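PDB 1RYB: chloroplastic group IIB intron splicing facilitator CRS2, chloroplastic from Zea mays, which is required for the splicing of group IIB introns in chloroplasts, working in complexes with CAF1 or CAF2, although its fold is that of a peptidyl-tRNA hydrolase. Local coordinates for residues 39-44 with 103-108; 75-80 with 86-91; 132-137 with 143-148. All coordinates share one frame; numbering follows the deposited sequence.

Interaction 1: residues 39-44 with 103-108; sequences FEMVDR and LLIYDD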
loop_
_atom_site.group_PDB
_atom_site.type_symbol
_atom_site.label_atom_id
_atom_site.label_comp_id
_atom_site.label_asym_id
_atom_site.label_seq_id
_atom_site.Cartn_x
_atom_site.Cartn_y
_atom_site.Cartn_z
ATOM N N PHE A 39 -4.737 -1.851 1.996
ATOM C CA PHE A 39 -5.984 -1.997 1.215
ATOM C C PHE A 39 -6.924 -0.785 1.489
ATOM O O PHE A 39 -7.533 -0.180 0.591
ATOM C CB PHE A 39 -6.740 -3.267 1.677
ATOM C CG PHE A 39 -6.364 -4.570 0.942
ATOM C CD1 PHE A 39 -5.227 -4.672 0.137
ATOM C CD2 PHE A 39 -7.215 -5.673 1.045
ATOM C CE1 PHE A 39 -4.963 -5.881 -0.517
ATOM C CE2 PHE A 39 -6.976 -6.887 0.397
ATOM C CZ PHE A 39 -5.823 -6.986 -0.377
ATOM N N GLU A 40 -7.041 -0.395 2.783
ATOM C CA GLU A 40 -7.892 0.750 3.104
ATOM C C GLU A 40 -7.445 1.987 2.390
ATOM O O GLU A 40 -8.234 2.802 1.933
ATOM C CB GLU A 40 -7.879 1.018 4.642
ATOM C CG GLU A 40 -8.553 -0.158 5.463
ATOM C CD GLU A 40 -8.747 0.266 6.908
ATOM O OE1 GLU A 40 -8.384 -0.381 7.849
ATOM O OE2 GLU A 40 -9.152 1.485 7.037
ATOM N N MET A 41 -6.120 2.224 2.371
ATOM C CA MET A 41 -5.589 3.442 1.721
ATOM C C MET A 41 -5.894 3.449 0.239
ATOM O O MET A 41 -6.315 4.460 -0.306
ATOM C CB MET A 41 -4.057 3.599 1.930
ATOM C CG MET A 41 -3.486 4.911 1.397
ATOM S SD MET A 41 -4.042 6.336 2.352
ATOM C CE MET A 41 -3.002 6.186 3.841
ATOM N N VAL A 42 -5.581 2.344 -0.436
ATOM C CA VAL A 42 -5.904 2.288 -1.847
ATOM C C VAL A 42 -7.442 2.400 -2.101
ATOM O O VAL A 42 -7.870 3.002 -3.080
ATOM C CB VAL A 42 -5.205 1.161 -2.650
ATOM C CG1 VAL A 42 -3.702 1.301 -2.499
ATOM C CG2 VAL A 42 -5.662 -0.212 -2.252
ATOM N N ASP A 43 -8.247 1.854 -1.241
ATOM C CA ASP A 43 -9.679 2.017 -1.425
ATOM C C ASP A 43 -10.047 3.449 -1.375
ATOM O O ASP A 43 -10.893 3.898 -2.091
ATOM C CB ASP A 43 -10.512 1.294 -0.346
ATOM C CG ASP A 43 -10.569 -0.216 -0.595
ATOM O OD1 ASP A 43 -10.443 -0.728 -1.682
ATOM O OD2 ASP A 43 -10.813 -0.906 0.500
ATOM N N ARG A 44 -9.409 4.156 -0.498
ATOM C CA ARG A 44 -9.687 5.567 -0.317
ATOM C C ARG A 44 -9.168 6.357 -1.481
ATOM O O ARG A 44 -9.811 7.278 -1.967
ATOM C CB ARG A 44 -9.131 6.037 1.032
ATOM C CG ARG A 44 -9.303 7.521 1.248
ATOM C CD ARG A 44 -10.772 7.991 1.387
ATOM N NE ARG A 44 -10.786 9.465 1.542
ATOM C CZ ARG A 44 -10.846 10.382 0.555
ATOM N NH1 ARG A 44 -11.011 10.087 -0.739
ATOM N NH2 ARG A 44 -10.772 11.661 0.892
ATOM N N LEU A 103 4.185 2.172 -6.655
ATOM C CA LEU A 103 4.045 2.663 -5.294
ATOM C C LEU A 103 3.448 1.591 -4.434
ATOM O O LEU A 103 2.306 1.174 -4.661
ATOM C CB LEU A 103 3.175 3.938 -5.274
ATOM C CG LEU A 103 2.758 4.499 -3.923
ATOM C CD1 LEU A 103 4.004 4.955 -3.136
ATOM C CD2 LEU A 103 1.928 5.756 -4.227
ATOM N N LEU A 104 4.207 1.230 -3.356
ATOM C CA LEU A 104 3.677 0.260 -2.406
ATOM C C LEU A 104 3.172 0.951 -1.171
ATOM O O LEU A 104 3.861 1.770 -0.591
ATOM C CB LEU A 104 4.702 -0.837 -1.940
ATOM C CG LEU A 104 4.689 -2.076 -2.789
ATOM C CD1 LEU A 104 3.483 -2.943 -2.500
ATOM C CD2 LEU A 104 4.817 -1.730 -4.291
ATOM N N ILE A 105 1.975 0.546 -0.715
ATOM C CA ILE A 105 1.333 1.093 0.488
ATOM C C ILE A 105 1.089 -0.044 1.485
ATOM O O ILE A 105 0.415 -1.016 1.130
ATOM C CB ILE A 105 0.030 1.852 0.100
ATOM C CG1 ILE A 105 0.357 2.847 -1.014
ATOM C CG2 ILE A 105 -0.543 2.582 1.355
ATOM C CD1 ILE A 105 -0.824 3.820 -1.233
ATOM N N TYR A 106 1.555 0.090 2.737
ATOM C CA TYR A 106 1.438 -1.080 3.650
ATOM C C TYR A 106 1.596 -0.679 5.107
ATOM O O TYR A 106 1.922 0.460 5.391
ATOM C CB TYR A 106 2.573 -2.104 3.267
ATOM C CG TYR A 106 3.966 -1.475 3.557
ATOM C CD1 TYR A 106 4.591 -1.656 4.792
ATOM C CD2 TYR A 106 4.585 -0.580 2.690
ATOM C CE1 TYR A 106 5.831 -1.083 5.057
ATOM C CE2 TYR A 106 5.744 0.150 3.007
ATOM C CZ TYR A 106 6.413 -0.168 4.186
ATOM O OH TYR A 106 7.592 0.487 4.559
ATOM N N ASP A 107 1.268 -1.600 6.001
ATOM C CA ASP A 107 1.348 -1.364 7.492
ATOM C C ASP A 107 2.780 -1.417 7.957
ATOM O O ASP A 107 3.535 -2.306 7.566
ATOM C CB ASP A 107 0.559 -2.439 8.254
ATOM C CG ASP A 107 0.875 -3.802 7.718
ATOM O OD1 ASP A 107 0.865 -4.117 6.518
ATOM O OD2 ASP A 107 1.225 -4.615 8.637
ATOM N N ASP A 108 3.171 -0.519 8.813
ATOM C CA ASP A 108 4.580 -0.557 9.255
ATOM C C ASP A 108 4.642 -0.510 10.778
ATOM O O ASP A 108 4.171 0.434 11.418
ATOM C CB ASP A 108 5.355 0.555 8.605
ATOM C CG ASP A 108 6.794 0.612 8.969
ATOM O OD1 ASP A 108 7.250 0.074 9.955
ATOM O OD2 ASP A 108 7.458 1.422 8.183
#
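Ile105 carries the strand side of this contact alone, pushing both ends of its branched side chain against Met41 and Val42 of the helix. Its CG2 methyl meets the base of the methionine, 3.7 Å from Met41 CB and 3.8 Å from Met41 CG. The other branch ends in CD1, which lies 3.9 Å from Met41 CG and 4.0 Å from Val42 CG1. Met41 therefore sits astride both arms of the isoleucine, the two side chains crossing at about a right angle, whereas Val42 slides past Ile105 in the opposite direction. Met41 CG is anti to its backbone N (chi1 -174°), which lays the first part of the chain across the isoleucine. All three residues are buried, and the contact is purely apolar, with 7.4 Å between the CA atoms of Met41 and Ile105.

The arrangement is a helix laid on one face of the central sheet in the alpha/beta fold of the peptidyl-tRNA hydrolase family, close to the centre of the molecule. Leu104 and Tyr106, before and after Ile105 in the strand, turn away to the opposite face. Backbone hydrogen bonds with Ala21 of the adjacent parallel strand 18-22 hold Ile105 in the sheet, while Leu179 of helix 169-192 also touches Met41 and Lys76 packs on Val42. Two residues beyond Ile105, Asp107 hydrogen-bonds through OD2 to ND1 of His35 and through OD1 to NE2 of His127. By similarity to active hydrolases, His35 is the proton acceptor and Asp107 its supporting carboxylate, but CRS2 itself shows no such activity.

Interaction 2: residues 75-80 with 86-91; sequences VKPQSY and EAIGPL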
loop_
_atom_site.group_PDB
_atom_site.type_symbol
_atom_site.label_atom_id
_atom_site.label_comp_id
_atom_site.label_asym_id
_atom_site.label_seq_id
_atom_site.Cartn_x
_atom_site.Cartn_y
_atom_site.Cartn_z
ATOM N N VAL A 75 -4.288 -1.128 -7.238
ATOM C CA VAL A 75 -4.314 -2.582 -7.150
ATOM C C VAL A 75 -4.341 -3.115 -5.708
ATOM O O VAL A 75 -3.645 -2.585 -4.866
ATOM C CB VAL A 75 -2.956 -3.046 -7.725
ATOM C CG1 VAL A 75 -2.755 -4.556 -7.624
ATOM C CG2 VAL A 75 -2.710 -2.564 -9.124
ATOM N N LYS A 76 -5.129 -4.164 -5.484
ATOM C CA LYS A 76 -5.210 -4.925 -4.227
ATOM C C LYS A 76 -4.966 -6.368 -4.618
ATOM O O LYS A 76 -5.857 -7.052 -5.189
ATOM C CB LYS A 76 -6.585 -4.825 -3.551
ATOM C CG LYS A 76 -6.835 -3.361 -3.069
ATOM C CD LYS A 76 -7.985 -3.253 -2.045
ATOM C CE LYS A 76 -9.319 -3.529 -2.698
ATOM N NZ LYS A 76 -10.502 -3.377 -1.801
ATOM N N PRO A 77 -3.766 -6.859 -4.393
ATOM C CA PRO A 77 -3.498 -8.245 -4.697
ATOM C C PRO A 77 -4.373 -9.124 -3.805
ATOM O O PRO A 77 -4.644 -8.825 -2.622
ATOM C CB PRO A 77 -2.030 -8.478 -4.284
ATOM C CG PRO A 77 -1.411 -7.075 -4.252
ATOM C CD PRO A 77 -2.585 -6.175 -3.894
ATOM N N GLN A 78 -4.887 -10.165 -4.415
ATOM C CA GLN A 78 -5.710 -11.130 -3.734
ATOM C C GLN A 78 -4.978 -12.485 -3.668
ATOM O O GLN A 78 -5.579 -13.526 -3.870
ATOM C CB GLN A 78 -7.060 -11.320 -4.465
ATOM C CG GLN A 78 -7.734 -9.951 -4.721
ATOM C CD GLN A 78 -8.178 -9.263 -3.453
ATOM O OE1 GLN A 78 -7.945 -8.027 -3.275
ATOM N NE2 GLN A 78 -8.869 -10.024 -2.603
ATOM N N SER A 79 -3.693 -12.421 -3.397
ATOM C CA SER A 79 -2.833 -13.597 -3.411
ATOM C C SER A 79 -2.460 -14.121 -2.014
ATOM O O SER A 79 -1.792 -15.126 -1.856
ATOM C CB SER A 79 -1.562 -13.049 -4.030
ATOM O OG SER A 79 -1.155 -11.863 -3.315
ATOM N N TYR A 80 -2.870 -13.377 -1.010
ATOM C CA TYR A 80 -2.383 -13.441 0.375
ATOM C C TYR A 80 -1.134 -12.611 0.441
ATOM O O TYR A 80 -0.377 -12.509 -0.570
ATOM C CB TYR A 80 -2.102 -14.854 0.933
ATOM C CG TYR A 80 -3.408 -15.569 1.171
ATOM C CD1 TYR A 80 -3.911 -16.434 0.207
ATOM C CD2 TYR A 80 -4.131 -15.380 2.347
ATOM C CE1 TYR A 80 -5.091 -17.146 0.464
ATOM C CE2 TYR A 80 -5.343 -16.023 2.591
ATOM C CZ TYR A 80 -5.841 -16.873 1.613
ATOM O OH TYR A 80 -7.029 -17.533 1.883
ATOM N N GLU A 86 3.902 -11.823 -6.528
ATOM C CA GLU A 86 3.382 -12.653 -7.590
ATOM C C GLU A 86 2.323 -11.948 -8.365
ATOM O O GLU A 86 2.138 -12.250 -9.524
ATOM C CB GLU A 86 2.824 -14.022 -7.072
ATOM C CG GLU A 86 4.011 -14.858 -6.552
ATOM C CD GLU A 86 3.659 -16.249 -6.128
ATOM O OE1 GLU A 86 4.401 -16.892 -5.461
ATOM O OE2 GLU A 86 2.434 -16.620 -6.371
ATOM N N ALA A 87 1.545 -11.068 -7.681
ATOM C CA ALA A 87 0.510 -10.292 -8.339
ATOM C C ALA A 87 1.101 -9.007 -8.991
ATOM O O ALA A 87 0.809 -8.664 -10.148
ATOM C CB ALA A 87 -0.521 -9.849 -7.305
ATOM N N ILE A 88 1.944 -8.247 -8.221
ATOM C CA ILE A 88 2.427 -6.974 -8.671
ATOM C C ILE A 88 3.445 -7.026 -9.802
ATOM O O ILE A 88 3.414 -6.198 -10.720
ATOM C CB ILE A 88 2.895 -6.164 -7.479
ATOM C CG1 ILE A 88 1.669 -5.790 -6.618
ATOM C CG2 ILE A 88 3.651 -4.916 -7.947
ATOM C CD1 ILE A 88 2.047 -5.588 -5.143
ATOM N N GLY A 89 4.393 -7.968 -9.748
ATOM C CA GLY A 89 5.394 -8.016 -10.833
ATOM C C GLY A 89 4.769 -8.095 -12.195
ATOM O O GLY A 89 5.103 -7.335 -13.075
ATOM N N PRO A 90 3.887 -9.087 -12.403
ATOM C CA PRO A 90 3.283 -9.249 -13.691
ATOM C C PRO A 90 2.477 -8.060 -14.136
ATOM O O PRO A 90 2.389 -7.800 -15.346
ATOM C CB PRO A 90 2.485 -10.560 -13.686
ATOM C CG PRO A 90 3.223 -11.391 -12.642
ATOM C CD PRO A 90 3.738 -10.369 -11.643
ATOM N N LEU A 91 1.835 -7.391 -13.202
ATOM C CA LEU A 91 1.071 -6.205 -13.584
ATOM C C LEU A 91 2.006 -5.056 -14.095
ATOM O O LEU A 91 1.689 -4.311 -15.031
ATOM C CB LEU A 91 0.245 -5.686 -12.365
ATOM C CG LEU A 91 -1.003 -6.560 -12.095
ATOM C CD1 LEU A 91 -1.699 -6.209 -10.709
ATOM C CD2 LEU A 91 -1.979 -6.503 -13.326
#
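Pro77 and Ala87 form the tight centre of a strand-to-helix packing in which strand 70-77 runs out through a short loop and the chain returns as helix 84-94 across the sheet. This is the opening half of a beta-alpha-beta crossover that leads on to strand 102-108. The short strand and helix segments run at 138° to each other, with axes 8.7 Å apart at their closest. Such nearness suits the small alanine: its CB presses against Pro77 CB at 3.6 Å. The proline ring is also met by Ile88, whose CD1 lies 3.9 Å from Pro77 CG. Ile88 CG1 stands anti to its carbonyl carbon (chi1 -68°), and this brings the end of the chain round to the ring. One turn further along, Leu91 and Val75 reach toward each other tip to tip, with Leu91 CD1 3.7 Å from Val75 CG1 and 4.1 Å from Val75 CG2. Ser60 of strand 60-67 and Leu19 of strand 18-22 touch this pair as well. The helix is kinked where Pro90 has no N-H to give to the preceding turn, and the bond from Leu91 N to Ala87 O is weak at 3.5 Å; Ser58 OG hydrogen-bonds to that same oxygen.

Toward the loop the packing slackens. Ser79 faces the helix, but its OG comes no nearer than 4.5 Å to Ala87 CB, Glu86 is only partly buried, and Tyr80, a tRNA-binding position by similarity, is exposed on the surface of the chain. Lys76 points to the other face of the sheet and forms a salt bridge with Asp43. The loop is tied within itself: Ser79 OG donates to Tyr80 O from above the carbonyl plane, 37° out of it.

Interaction 3: residues 132-137 with 143-148; sequences NVIEHL and FPRLSI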
loop_
_atom_site.group_PDB
_atom_site.type_symbol
_atom_site.label_atom_id
_atom_site.label_comp_id
_atom_site.label_asym_id
_atom_site.label_seq_id
_atom_site.Cartn_x
_atom_site.Cartn_y
_atom_site.Cartn_z
ATOM N N ASN A 132 8.184 -10.073 -0.445
ATOM C CA ASN A 132 7.838 -10.767 -1.667
ATOM C C ASN A 132 7.779 -9.843 -2.884
ATOM O O ASN A 132 8.095 -10.268 -3.997
ATOM C CB ASN A 132 6.477 -11.503 -1.519
ATOM C CG ASN A 132 6.207 -12.474 -2.640
ATOM O OD1 ASN A 132 5.330 -12.254 -3.488
ATOM N ND2 ASN A 132 7.029 -13.537 -2.718
ATOM N N VAL A 133 7.358 -8.561 -2.701
ATOM C CA VAL A 133 7.327 -7.624 -3.870
ATOM C C VAL A 133 8.725 -7.391 -4.374
ATOM O O VAL A 133 8.989 -7.398 -5.531
ATOM C CB VAL A 133 6.668 -6.271 -3.531
ATOM C CG1 VAL A 133 6.839 -5.254 -4.663
ATOM C CG2 VAL A 133 5.177 -6.457 -3.133
ATOM N N ILE A 134 9.627 -7.148 -3.470
ATOM C CA ILE A 134 10.999 -6.878 -3.866
ATOM C C ILE A 134 11.587 -8.063 -4.667
ATOM O O ILE A 134 12.280 -7.939 -5.697
ATOM C CB ILE A 134 11.905 -6.467 -2.635
ATOM C CG1 ILE A 134 11.573 -5.055 -2.106
ATOM C CG2 ILE A 134 13.414 -6.588 -3.020
ATOM C CD1 ILE A 134 11.957 -4.807 -0.612
ATOM N N GLU A 135 11.387 -9.227 -4.132
ATOM C CA GLU A 135 11.871 -10.349 -4.812
ATOM C C GLU A 135 11.280 -10.424 -6.252
ATOM O O GLU A 135 11.993 -10.680 -7.192
ATOM C CB GLU A 135 11.550 -11.611 -3.967
ATOM C CG GLU A 135 11.310 -12.876 -4.804
ATOM C CD GLU A 135 11.098 -14.093 -3.968
ATOM O OE1 GLU A 135 10.881 -15.190 -4.472
ATOM O OE2 GLU A 135 11.219 -13.845 -2.652
ATOM N N HIS A 136 9.955 -10.223 -6.440
ATOM C CA HIS A 136 9.348 -10.258 -7.756
ATOM C C HIS A 136 9.657 -9.084 -8.637
ATOM O O HIS A 136 9.222 -9.030 -9.798
ATOM C CB HIS A 136 7.849 -10.570 -7.750
ATOM C CG HIS A 136 7.608 -11.979 -7.399
ATOM N ND1 HIS A 136 7.248 -12.911 -8.353
ATOM C CD2 HIS A 136 7.655 -12.619 -6.171
ATOM C CE1 HIS A 136 7.080 -14.076 -7.707
ATOM N NE2 HIS A 136 7.349 -13.948 -6.408
ATOM N N LEU A 137 10.396 -8.124 -8.064
ATOM C CA LEU A 137 10.856 -6.988 -8.829
ATOM C C LEU A 137 12.369 -7.130 -9.107
ATOM O O LEU A 137 13.167 -6.174 -9.069
ATOM C CB LEU A 137 10.536 -5.616 -8.182
ATOM C CG LEU A 137 9.013 -5.320 -8.085
ATOM C CD1 LEU A 137 8.787 -3.984 -7.349
ATOM C CD2 LEU A 137 8.366 -5.303 -9.431
ATOM N N PHE A 143 11.837 1.493 -5.411
ATOM C CA PHE A 143 10.484 1.882 -5.706
ATOM C C PHE A 143 9.935 2.664 -4.504
ATOM O O PHE A 143 10.291 2.408 -3.381
ATOM C CB PHE A 143 9.580 0.688 -6.131
ATOM C CG PHE A 143 9.506 -0.414 -5.120
ATOM C CD1 PHE A 143 8.543 -0.401 -4.110
ATOM C CD2 PHE A 143 10.434 -1.456 -5.156
ATOM C CE1 PHE A 143 8.472 -1.413 -3.153
ATOM C CE2 PHE A 143 10.390 -2.467 -4.196
ATOM C CZ PHE A 143 9.415 -2.437 -3.192
ATOM N N PRO A 144 9.052 3.597 -4.729
ATOM C CA PRO A 144 8.499 4.342 -3.625
ATOM C C PRO A 144 7.496 3.536 -2.744
ATOM O O PRO A 144 6.775 2.688 -3.229
ATOM C CB PRO A 144 7.734 5.498 -4.256
ATOM C CG PRO A 144 7.476 5.038 -5.671
ATOM C CD PRO A 144 8.550 4.060 -6.031
ATOM N N ARG A 145 7.458 3.914 -1.446
ATOM C CA ARG A 145 6.593 3.291 -0.471
ATOM C C ARG A 145 5.993 4.296 0.385
ATOM O O ARG A 145 6.682 5.164 0.917
ATOM C CB ARG A 145 7.352 2.423 0.530
ATOM C CG ARG A 145 8.328 1.451 -0.046
ATOM C CD ARG A 145 9.678 2.077 -0.215
ATOM N NE ARG A 145 10.526 1.150 -0.962
ATOM C CZ ARG A 145 11.147 0.146 -0.404
ATOM N NH1 ARG A 145 11.055 -0.076 0.919
ATOM N NH2 ARG A 145 11.901 -0.648 -1.167
ATOM N N LEU A 146 4.731 4.059 0.747
ATOM C CA LEU A 146 4.068 4.869 1.750
ATOM C C LEU A 146 3.771 3.934 2.904
ATOM O O LEU A 146 2.950 2.993 2.796
ATOM C CB LEU A 146 2.748 5.483 1.259
ATOM C CG LEU A 146 2.005 6.299 2.313
ATOM C CD1 LEU A 146 2.733 7.613 2.632
ATOM C CD2 LEU A 146 0.599 6.587 1.800
ATOM N N SER A 147 4.510 4.140 4.043
ATOM C CA SER A 147 4.328 3.284 5.224
ATOM C C SER A 147 3.198 3.875 6.019
ATOM O O SER A 147 3.143 5.117 6.169
ATOM C CB SER A 147 5.578 3.316 6.155
ATOM O OG SER A 147 6.693 2.761 5.499
ATOM N N ILE A 148 2.321 3.021 6.528
ATOM C CA ILE A 148 1.224 3.440 7.390
ATOM C C ILE A 148 1.496 2.841 8.775
ATOM O O ILE A 148 1.386 1.637 8.933
ATOM C CB ILE A 148 -0.167 2.961 6.925
ATOM C CG1 ILE A 148 -0.473 3.616 5.602
ATOM C CG2 ILE A 148 -1.203 3.416 7.928
ATOM C CD1 ILE A 148 -1.638 2.943 4.868
#
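The last turns of helix 128-136 lie beside the lead-in to strand 145-149, with the CA atoms of Ile134 and Phe143, the nearest pair, 9.0 Å apart, so side chains must bridge the gap. Most of the bridging is done by the phenyl ring of Phe143. Leu137 CD1 sits over one face in a CH-pi contact, 4.1 Å from the ring centroid and 29° off the ring normal. Ile134 comes at the edge in the ring plane, its CG1 3.5 Å from Phe143 CE2 and 3.6 Å from Phe143 CZ, the two side chains crossing at about a right angle. Val133 CG1 approaches Phe143 CZ obliquely at 4.1 Å. The ring reaches this position with CG lodged between its own backbone N and carbonyl carbon (chi1 57°). Across the face opposite Leu137 lies NH2 of Arg145, 3.7 Å above the ring plane and displaced toward the rim.

The arginine is held there by backbone carbonyls, two of them near it in sequence. Its NE donates to Phe143 O over 2.7 Å, nearly along the C=O axis, with the acceptor in the guanidinium plane. NH2 hydrogen-bonds to Arg141 O and NH1 to Gly123 O, while Ile134 CD1 rests against NH2. A serine in place of Phe143 would probably open a gap between the helix and the loop that leads into the strand, leaving Leu137 without its ring face and Ile134 without its edge partner.

The contact pins the later part of helix 128-136 to the sheet face it shares with helix 84-94. Phe143 also leans on Leu104 of strand 102-108, Leu137 touches Ile102 at the start of the same strand, and Val133 packs against Ile88 of the adjacent helix 84-94.

The three contacts join helices to one mixed sheet, with centres about 13 Å (interactions 1 and 2), 11 Å (1 and 3) and 12 Å (2 and 3) apart. Interaction 1 brings helix 37-48 onto one face; interactions 2 and 3 set helices 84-94 and 128-136 side by side on the other, where Glu86 packs on His136. Along the chain, interaction 2 falls wholly between the two segments of interaction 1, and interaction 3 follows both. Strands 102-108 and 145-149 are sheet neighbours, linking 1 with 3, while Phe39 packs on Pro77 between 1 and 2. Together they form part of the two-sided alpha/beta core of the peptidyl-tRNA hydrolase fold that CRS2 retains as a splicing factor.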